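Local coordinates for type IV pilus assembly protein PilF (Pseudomonas aeruginosa, PDB 2HO1) that is required for outer membrane localization of the secretin PilQ and its assembly into dodecamers, and thus for type IV pili and twitching motility, at residues 69-82 with 93-107. Sequence-based numbering, arbitrary orientation. Where two conformers were deposited one is given.
Sequences SSADAHAALAVVFQ and EYRKALASDSRNARV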
ATOM      1  N   SER A  69      -9.952  25.252  -8.368  1.00 50.19           N
ATOM      2  CA  SER A  69      -9.182  24.138  -7.850  1.00 49.31           C
ATOM      3  C   SER A  69     -10.026  23.068  -7.142  1.00 48.41           C
ATOM      4  O   SER A  69      -9.492  22.164  -6.512  1.00 47.49           O
ATOM      5  CB  SER A  69      -8.087  24.662  -6.921  1.00 49.65           C
ATOM      6  OG  SER A  69      -8.633  25.110  -5.696  1.00 52.15           O
ATOM      7  N   SER A  70     -11.347  23.156  -7.256  1.00 46.82           N
ATOM      8  CA  SER A  70     -12.206  22.149  -6.625  1.00 45.28           C
ATOM      9  C   SER A  70     -11.825  20.718  -7.049  1.00 44.32           C
ATOM     10  O   SER A  70     -11.946  20.355  -8.231  1.00 44.83           O
ATOM     11  CB  SER A  70     -13.676  22.395  -6.977  1.00 45.20           C
ATOM     12  OG  SER A  70     -14.459  21.267  -6.634  1.00 41.16           O
ATOM     13  N   ALA A  71     -11.395  19.904  -6.084  1.00 40.93           N
ATOM     14  CA  ALA A  71     -10.987  18.542  -6.373  1.00 38.71           C
ATOM     15  C   ALA A  71     -12.170  17.691  -6.812  1.00 38.94           C
ATOM     16  O   ALA A  71     -12.038  16.828  -7.697  1.00 36.85           O
ATOM     17  CB  ALA A  71     -10.316  17.914  -5.151  1.00 38.40           C
ATOM     18  N   ASP A  72     -13.327  17.919  -6.201  1.00 35.84           N
ATOM     19  CA  ASP A  72     -14.487  17.131  -6.555  1.00 37.23           C
ATOM     20  C   ASP A  72     -15.011  17.492  -7.958  1.00 35.83           C
ATOM     21  O   ASP A  72     -15.573  16.636  -8.631  1.00 36.23           O
ATOM     22  CB  ASP A  72     -15.616  17.314  -5.530  1.00 41.64           C
ATOM     23  CG  ASP A  72     -15.391  16.528  -4.232  1.00 45.13           C
ATOM     24  OD1 ASP A  72     -14.375  15.817  -4.084  1.00 48.61           O
ATOM     25  OD2 ASP A  72     -16.265  16.623  -3.351  1.00 49.51           O
ATOM     26  N   ALA A  73     -14.845  18.739  -8.385  1.00 33.31           N
ATOM     27  CA  ALA A  73     -15.327  19.135  -9.712  1.00 33.58           C
ATOM     28  C   ALA A  73     -14.389  18.580 -10.780  1.00 34.05           C
ATOM     29  O   ALA A  73     -14.834  18.074 -11.827  1.00 33.60           O
ATOM     30  CB  ALA A  73     -15.436  20.639  -9.818  1.00 32.97           C
ATOM     31  N   HIS A  74     -13.089  18.676 -10.532  1.00 33.13           N
ATOM     32  CA  HIS A  74     -12.138  18.086 -11.481  1.00 33.92           C
ATOM     33  C   HIS A  74     -12.379  16.577 -11.568  1.00 33.38           C
ATOM     34  O   HIS A  74     -12.444  15.997 -12.659  1.00 32.35           O
ATOM     35  CB  HIS A  74     -10.719  18.359 -11.029  1.00 34.10           C
ATOM     36  CG  HIS A  74     -10.278  19.750 -11.315  1.00 33.70           C
ATOM     37  ND1 HIS A  74     -10.248  20.269 -12.594  1.00 36.75           N
ATOM     38  CD2 HIS A  74      -9.862  20.739 -10.495  1.00 35.50           C
ATOM     39  CE1 HIS A  74      -9.829  21.519 -12.545  1.00 37.27           C
ATOM     40  NE2 HIS A  74      -9.586  21.829 -11.284  1.00 37.78           N
ATOM     41  N   ALA A  75     -12.566  15.943 -10.416  1.00 31.57           N
ATOM     42  CA  ALA A  75     -12.785  14.495 -10.378  1.00 30.26           C
ATOM     43  C   ALA A  75     -14.023  14.040 -11.151  1.00 30.71           C
ATOM     44  O   ALA A  75     -14.004  13.021 -11.840  1.00 32.30           O
ATOM     45  CB  ALA A  75     -12.866  14.024  -8.923  1.00 32.27           C
ATOM     46  N   ALA A  76     -15.117  14.782 -11.023  1.00 30.89           N
ATOM     47  CA  ALA A  76     -16.337  14.448 -11.738  1.00 29.25           C
ATOM     48  C   ALA A  76     -16.125  14.650 -13.243  1.00 29.79           C
ATOM     49  O   ALA A  76     -16.547  13.829 -14.061  1.00 29.90           O
ATOM     50  CB  ALA A  76     -17.494  15.338 -11.237  1.00 29.65           C
ATOM     51  N   LEU A  77     -15.491  15.757 -13.609  1.00 29.08           N
ATOM     52  CA  LEU A  77     -15.216  16.023 -15.023  1.00 31.34           C
ATOM     53  C   LEU A  77     -14.345  14.876 -15.569  1.00 30.92           C
ATOM     54  O   LEU A  77     -14.532  14.437 -16.694  1.00 32.02           O
ATOM     55  CB  LEU A  77     -14.524  17.378 -15.169  1.00 33.34           C
ATOM     56  CG  LEU A  77     -14.436  18.030 -16.557  1.00 37.25           C
ATOM     57  CD1 LEU A  77     -15.825  18.143 -17.218  1.00 35.44           C
ATOM     58  CD2 LEU A  77     -13.823  19.426 -16.368  1.00 37.71           C
ATOM     59  N   ALA A  78     -13.405  14.389 -14.751  1.00 31.05           N
ATOM     60  CA  ALA A  78     -12.556  13.265 -15.110  1.00 29.44           C
ATOM     61  C   ALA A  78     -13.345  12.025 -15.511  1.00 30.33           C
ATOM     62  O   ALA A  78     -12.987  11.355 -16.476  1.00 29.09           O
ATOM     63  CB  ALA A  78     -11.583  12.945 -13.988  1.00 29.25           C
ATOM     64  N   VAL A  79     -14.425  11.716 -14.790  0.50 28.66           N
ATOM     65  CA  VAL A  79     -15.190  10.542 -15.174  0.50 27.53           C
ATOM     66  C   VAL A  79     -16.070  10.869 -16.383  0.50 27.82           C
ATOM     67  O   VAL A  79     -16.478   9.965 -17.114  0.50 27.81           O
ATOM     68  CB  VAL A  79     -16.053   9.995 -14.012  0.50 28.62           C
ATOM     69  CG1 VAL A  79     -15.223   9.919 -12.726  0.50 21.88           C
ATOM     70  CG2 VAL A  79     -17.278  10.839 -13.841  0.50 28.32           C
ATOM     71  N   VAL A  80     -16.373  12.150 -16.590  1.00 27.42           N
ATOM     72  CA  VAL A  80     -17.177  12.523 -17.755  1.00 29.24           C
ATOM     73  C   VAL A  80     -16.294  12.126 -18.953  1.00 29.07           C
ATOM     74  O   VAL A  80     -16.725  11.374 -19.807  1.00 31.99           O
ATOM     75  CB  VAL A  80     -17.486  14.035 -17.866  1.00 29.09           C
ATOM     76  CG1 VAL A  80     -18.008  14.345 -19.294  1.00 29.03           C
ATOM     77  CG2 VAL A  80     -18.557  14.455 -16.826  1.00 28.55           C
ATOM     78  N   PHE A  81     -15.056  12.606 -18.983  1.00 29.71           N
ATOM     79  CA  PHE A  81     -14.122  12.303 -20.069  1.00 31.02           C
ATOM     80  C   PHE A  81     -13.811  10.811 -20.205  1.00 32.01           C
ATOM     81  O   PHE A  81     -13.716  10.287 -21.311  1.00 31.96           O
ATOM     82  CB  PHE A  81     -12.816  13.078 -19.884  1.00 28.72           C
ATOM     83  CG  PHE A  81     -12.947  14.554 -20.104  1.00 30.23           C
ATOM     84  CD1 PHE A  81     -13.615  15.049 -21.208  1.00 32.90           C
ATOM     85  CD2 PHE A  81     -12.392  15.450 -19.211  1.00 29.92           C
ATOM     86  CE1 PHE A  81     -13.734  16.407 -21.412  1.00 32.65           C
ATOM     87  CE2 PHE A  81     -12.507  16.809 -19.411  1.00 28.90           C
ATOM     88  CZ  PHE A  81     -13.179  17.287 -20.512  1.00 29.69           C
ATOM     89  N   GLN A  82     -13.611  10.153 -19.068  1.00 31.38           N
ATOM     90  CA  GLN A  82     -13.303   8.732 -19.031  1.00 32.53           C
ATOM     91  C   GLN A  82     -14.450   7.995 -19.684  1.00 33.08           C
ATOM     92  O   GLN A  82     -14.249   7.077 -20.464  1.00 34.62           O
ATOM     93  CB  GLN A  82     -13.138   8.296 -17.566  1.00 33.52           C
ATOM     94  CG  GLN A  82     -13.161   6.800 -17.281  1.00 33.87           C
ATOM     95  CD  GLN A  82     -12.912   6.518 -15.783  1.00 35.43           C
ATOM     96  OE1 GLN A  82     -12.913   7.444 -14.959  1.00 32.72           O
ATOM     97  NE2 GLN A  82     -12.703   5.259 -15.439  1.00 33.78           N
ATOM     98  N   GLU A  93      -7.631  15.645 -15.826  1.00 30.18           N
ATOM     99  CA  GLU A  93      -8.571  16.074 -14.803  1.00 31.26           C
ATOM    100  C   GLU A  93      -8.342  15.300 -13.504  1.00 32.67           C
ATOM    101  O   GLU A  93      -8.490  15.851 -12.425  1.00 32.96           O
ATOM    102  CB  GLU A  93      -9.999  15.906 -15.289  1.00 33.40           C
ATOM    103  CG  GLU A  93     -10.458  16.996 -16.272  1.00 34.33           C
ATOM    104  CD  GLU A  93     -10.307  18.408 -15.709  1.00 38.86           C
ATOM    105  OE1 GLU A  93     -10.720  18.660 -14.550  1.00 38.99           O
ATOM    106  OE2 GLU A  93      -9.784  19.282 -16.433  1.00 38.80           O
ATOM    107  N   TYR A  94      -8.021  14.011 -13.612  1.00 32.29           N
ATOM    108  CA  TYR A  94      -7.695  13.223 -12.435  1.00 31.89           C
ATOM    109  C   TYR A  94      -6.487  13.814 -11.724  1.00 33.78           C
ATOM    110  O   TYR A  94      -6.463  13.903 -10.501  1.00 35.16           O
ATOM    111  CB  TYR A  94      -7.447  11.761 -12.807  1.00 30.32           C
ATOM    112  CG  TYR A  94      -8.687  10.894 -12.769  1.00 28.73           C
ATOM    113  CD1 TYR A  94      -9.515  10.879 -11.657  1.00 27.28           C
ATOM    114  CD2 TYR A  94      -9.027  10.088 -13.846  1.00 26.81           C
ATOM    115  CE1 TYR A  94     -10.645  10.090 -11.619  1.00 27.52           C
ATOM    116  CE2 TYR A  94     -10.154   9.296 -13.816  1.00 26.91           C
ATOM    117  CZ  TYR A  94     -10.960   9.299 -12.700  1.00 29.21           C
ATOM    118  OH  TYR A  94     -12.083   8.510 -12.666  1.00 28.56           O
ATOM    119  N   ARG A  95      -5.490  14.248 -12.487  1.00 34.55           N
ATOM    120  CA  ARG A  95      -4.310  14.842 -11.883  1.00 36.24           C
ATOM    121  C   ARG A  95      -4.598  16.196 -11.257  1.00 35.23           C
ATOM    122  O   ARG A  95      -4.038  16.517 -10.215  1.00 35.59           O
ATOM    123  CB  ARG A  95      -3.169  14.953 -12.901  1.00 35.39           C
ATOM    124  CG  ARG A  95      -2.591  13.619 -13.294  1.00 36.33           C
ATOM    125  CD  ARG A  95      -1.383  13.865 -14.153  1.00 39.08           C
ATOM    126  NE  ARG A  95      -0.934  12.729 -14.941  1.00 43.35           N
ATOM    127  CZ  ARG A  95      -0.256  11.681 -14.472  1.00 46.54           C
ATOM    128  NH1 ARG A  95       0.053  11.591 -13.175  1.00 47.65           N
ATOM    129  NH2 ARG A  95       0.166  10.742 -15.319  1.00 44.08           N
ATOM    130  N   LYS A  96      -5.463  16.997 -11.877  1.00 34.36           N
ATOM    131  CA  LYS A  96      -5.789  18.297 -11.303  1.00 33.13           C
ATOM    132  C   LYS A  96      -6.557  18.100 -10.000  1.00 34.56           C
ATOM    133  O   LYS A  96      -6.387  18.858  -9.065  1.00 34.14           O
ATOM    134  CB  LYS A  96      -6.631  19.160 -12.258  1.00 35.07           C
ATOM    135  CG  LYS A  96      -5.856  19.646 -13.506  1.00 36.17           C
ATOM    136  CD  LYS A  96      -6.719  20.574 -14.344  1.00 38.08           C
ATOM    137  CE  LYS A  96      -5.964  21.099 -15.554  1.00 39.90           C
ATOM    138  NZ  LYS A  96      -6.846  22.021 -16.334  1.00 41.26           N
ATOM    139  N   ALA A  97      -7.410  17.085  -9.959  1.00 34.22           N
ATOM    140  CA  ALA A  97      -8.197  16.775  -8.773  1.00 34.29           C
ATOM    141  C   ALA A  97      -7.255  16.399  -7.609  1.00 35.72           C
ATOM    142  O   ALA A  97      -7.455  16.833  -6.481  1.00 37.84           O
ATOM    143  CB  ALA A  97      -9.133  15.638  -9.088  1.00 29.94           C
ATOM    144  N   LEU A  98      -6.221  15.617  -7.901  1.00 35.18           N
ATOM    145  CA  LEU A  98      -5.243  15.210  -6.904  1.00 39.11           C
ATOM    146  C   LEU A  98      -4.177  16.266  -6.556  1.00 41.28           C
ATOM    147  O   LEU A  98      -3.444  16.106  -5.593  1.00 39.73           O
ATOM    148  CB  LEU A  98      -4.544  13.941  -7.366  1.00 35.99           C
ATOM    149  CG  LEU A  98      -5.530  12.783  -7.493  1.00 37.44           C
ATOM    150  CD1 LEU A  98      -4.848  11.637  -8.216  1.00 37.03           C
ATOM    151  CD2 LEU A  98      -6.021  12.359  -6.073  1.00 36.94           C
ATOM    152  N   ALA A  99      -4.078  17.331  -7.342  1.00 44.84           N
ATOM    153  CA  ALA A  99      -3.087  18.358  -7.068  1.00 49.60           C
ATOM    154  C   ALA A  99      -3.557  19.010  -5.791  1.00 53.70           C
ATOM    155  O   ALA A  99      -2.775  19.273  -4.876  1.00 54.68           O
ATOM    156  CB  ALA A  99      -3.036  19.380  -8.207  1.00 48.91           C
ATOM    157  N   SER A 100      -4.864  19.238  -5.732  1.00 57.78           N
ATOM    158  CA  SER A 100      -5.492  19.847  -4.570  1.00 61.09           C
ATOM    159  C   SER A 100      -5.142  19.030  -3.319  1.00 62.27           C
ATOM    160  O   SER A 100      -4.422  19.505  -2.432  1.00 63.13           O
ATOM    161  CB  SER A 100      -7.001  19.899  -4.792  1.00 61.87           C
ATOM    162  OG  SER A 100      -7.282  20.592  -6.001  1.00 66.21           O
ATOM    163  N   ASP A 101      -5.661  17.808  -3.251  1.00 62.09           N
ATOM    164  CA  ASP A 101      -5.369  16.911  -2.139  1.00 61.43           C
ATOM    165  C   ASP A 101      -4.888  15.582  -2.713  1.00 58.59           C
ATOM    166  O   ASP A 101      -5.680  14.750  -3.110  1.00 55.86           O
ATOM    167  CB  ASP A 101      -6.610  16.697  -1.251  1.00 64.23           C
ATOM    168  CG  ASP A 101      -7.862  16.341  -2.049  1.00 67.35           C
ATOM    169  OD1 ASP A 101      -7.750  16.146  -3.292  1.00 65.88           O
ATOM    170  OD2 ASP A 101      -8.952  16.253  -1.422  1.00 66.45           O
ATOM    171  N   SER A 102      -3.573  15.412  -2.767  1.00 58.42           N
ATOM    172  CA  SER A 102      -2.948  14.196  -3.297  1.00 58.37           C
ATOM    173  C   SER A 102      -3.299  12.896  -2.558  1.00 56.80           C
ATOM    174  O   SER A 102      -2.990  11.806  -3.060  1.00 55.64           O
ATOM    175  CB  SER A 102      -1.427  14.346  -3.277  1.00 58.90           C
ATOM    176  OG  SER A 102      -0.980  14.490  -1.938  1.00 60.05           O
ATOM    177  N   ARG A 103      -3.923  13.003  -1.379  1.00 54.35           N
ATOM    178  CA  ARG A 103      -4.262  11.806  -0.593  1.00 52.70           C
ATOM    179  C   ARG A 103      -5.745  11.445  -0.438  1.00 49.35           C
ATOM    180  O   ARG A 103      -6.093  10.604   0.393  1.00 48.17           O
ATOM    181  CB  ARG A 103      -3.574  11.866   0.780  1.00 54.47           C
ATOM    182  CG  ARG A 103      -2.037  11.839   0.626  1.00 59.08           C
ATOM    183  CD  ARG A 103      -1.259  11.608   1.934  1.00 62.89           C
ATOM    184  NE  ARG A 103      -1.426  12.689   2.905  1.00 66.10           N
ATOM    185  CZ  ARG A 103      -2.235  12.629   3.960  1.00 67.84           C
ATOM    186  NH1 ARG A 103      -2.953  11.532   4.186  1.00 68.28           N
ATOM    187  NH2 ARG A 103      -2.320  13.663   4.793  1.00 68.02           N
ATOM    188  N   ASN A 104      -6.582  12.063  -1.277  1.00 42.00           N
ATOM    189  CA  ASN A 104      -8.019  11.836  -1.338  1.00 38.20           C
ATOM    190  C   ASN A 104      -8.279  10.413  -1.848  1.00 35.76           C
ATOM    191  O   ASN A 104      -8.179  10.146  -3.050  1.00 34.11           O
ATOM    192  CB  ASN A 104      -8.642  12.844  -2.322  1.00 36.73           C
ATOM    193  CG  ASN A 104     -10.132  12.699  -2.436  1.00 34.14           C
ATOM    194  OD1 ASN A 104     -10.663  11.607  -2.502  1.00 39.56           O
ATOM    195  ND2 ASN A 104     -10.819  13.814  -2.482  1.00 42.59           N
ATOM    196  N   ALA A 105      -8.651   9.516  -0.948  1.00 33.47           N
ATOM    197  CA  ALA A 105      -8.864   8.105  -1.292  1.00 32.11           C
ATOM    198  C   ALA A 105      -9.911   7.796  -2.354  1.00 30.88           C
ATOM    199  O   ALA A 105      -9.738   6.868  -3.143  1.00 30.38           O
ATOM    200  CB  ALA A 105      -9.170   7.285  -0.010  1.00 29.48           C
ATOM    201  N   ARG A 106     -11.017   8.535  -2.349  1.00 30.51           N
ATOM    202  CA  ARG A 106     -12.055   8.302  -3.324  1.00 29.81           C
ATOM    203  C   ARG A 106     -11.521   8.584  -4.743  1.00 30.09           C
ATOM    204  O   ARG A 106     -11.702   7.780  -5.657  1.00 28.69           O
ATOM    205  CB  ARG A 106     -13.265   9.208  -3.025  1.00 31.33           C
ATOM    206  CG  ARG A 106     -14.462   8.956  -3.935  1.00 32.54           C
ATOM    207  CD  ARG A 106     -15.614   9.949  -3.632  1.00 33.60           C
ATOM    208  NE  ARG A 106     -15.245  11.287  -4.068  1.00 35.82           N
ATOM    209  CZ  ARG A 106     -15.320  11.690  -5.337  1.00 41.03           C
ATOM    210  NH1 ARG A 106     -15.792  10.860  -6.278  1.00 41.01           N
ATOM    211  NH2 ARG A 106     -14.950  12.924  -5.669  1.00 39.62           N
ATOM    212  N   VAL A 107     -10.855   9.723  -4.899  1.00 28.52           N
ATOM    213  CA  VAL A 107     -10.329  10.132  -6.183  1.00 30.63           C
ATOM    214  C   VAL A 107      -9.130   9.278  -6.568  1.00 30.55           C
ATOM    215  O   VAL A 107      -8.996   8.908  -7.743  1.00 30.50           O
ATOM    216  CB  VAL A 107      -9.978  11.621  -6.152  1.00 33.99           C
ATOM    217  CG1 VAL A 107      -9.321  12.047  -7.463  1.00 33.69           C
ATOM    218  CG2 VAL A 107     -11.263  12.418  -5.908  1.00 34.64           C
TER
HETATM  219  O   HOH W   1     -16.407  14.421  -7.652  1.00 38.33           O
HETATM  220  O   HOH W   2     -13.685  13.531  -2.454  1.00 50.90           O
HETATM  221  O   HOH W   3     -12.306  17.089  -1.588  1.00 64.08           O
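Ala78 of helix 71-83 and Tyr94 of helix 87-100 meet in the tight part of an antiparallel helix pair of the TPR superhelix; segments 71-82 and 93-100 run at 163°, their axes 7.6 Å apart at closest approach. The methyl CB of Ala78 stands over the centre of the Tyr94 ring, 3.6 Å from its centroid, a CH-pi contact for which alanine's single methyl is suited, resting on the ring face only 5° off its normal. The ring is held at its far end too: Tyr94 OH donates to Gln82 OE1 at 2.7 Å, in the plane of the amide carbonyl, and Gln82 reaches it because its chain is extended. Small residues continue along the seam, where Ala97 CB lies against Ala75 and the carbonyl of Ala71, while Val107 from the next helix closes on Ala75.

Glu93 is a knob among His74, Leu77, Ala78 and Phe81. Its chain bends at chi2, which swings the carboxylate back to His74: His74 ND1 donates to the syn side of Glu93 OE1 at 2.6 Å, nearly straight at 164° and close to the ring plane. As His74 NE2 binds the carbonyl of Pro68, both ring nitrogens are engaged and the ring's rotation is fixed, an arrangement consistent with a protonated imidazole. Lys96 lays CB over one ring face, but its extended chain carries the ammonium away, which suits a lysine at the exposed margin.

Toward Asp72 and Arg106 the contact is looser and wet. They form a salt bridge whose hydrogen bond, Arg106 NH2 to Asp72 OD1 at 3.3 Å, is weak, with carboxylate and guanidinium planes nearly perpendicular. One water links the Asp72 carbonyl to Arg106 NH2, while a second accepts from Asn104 ND2 and Arg106 NE and donates to Asp72 OD1. Asn104 suits the N-cap of the following helix, since its OD1 accepts from Val107 N at 3.1 Å.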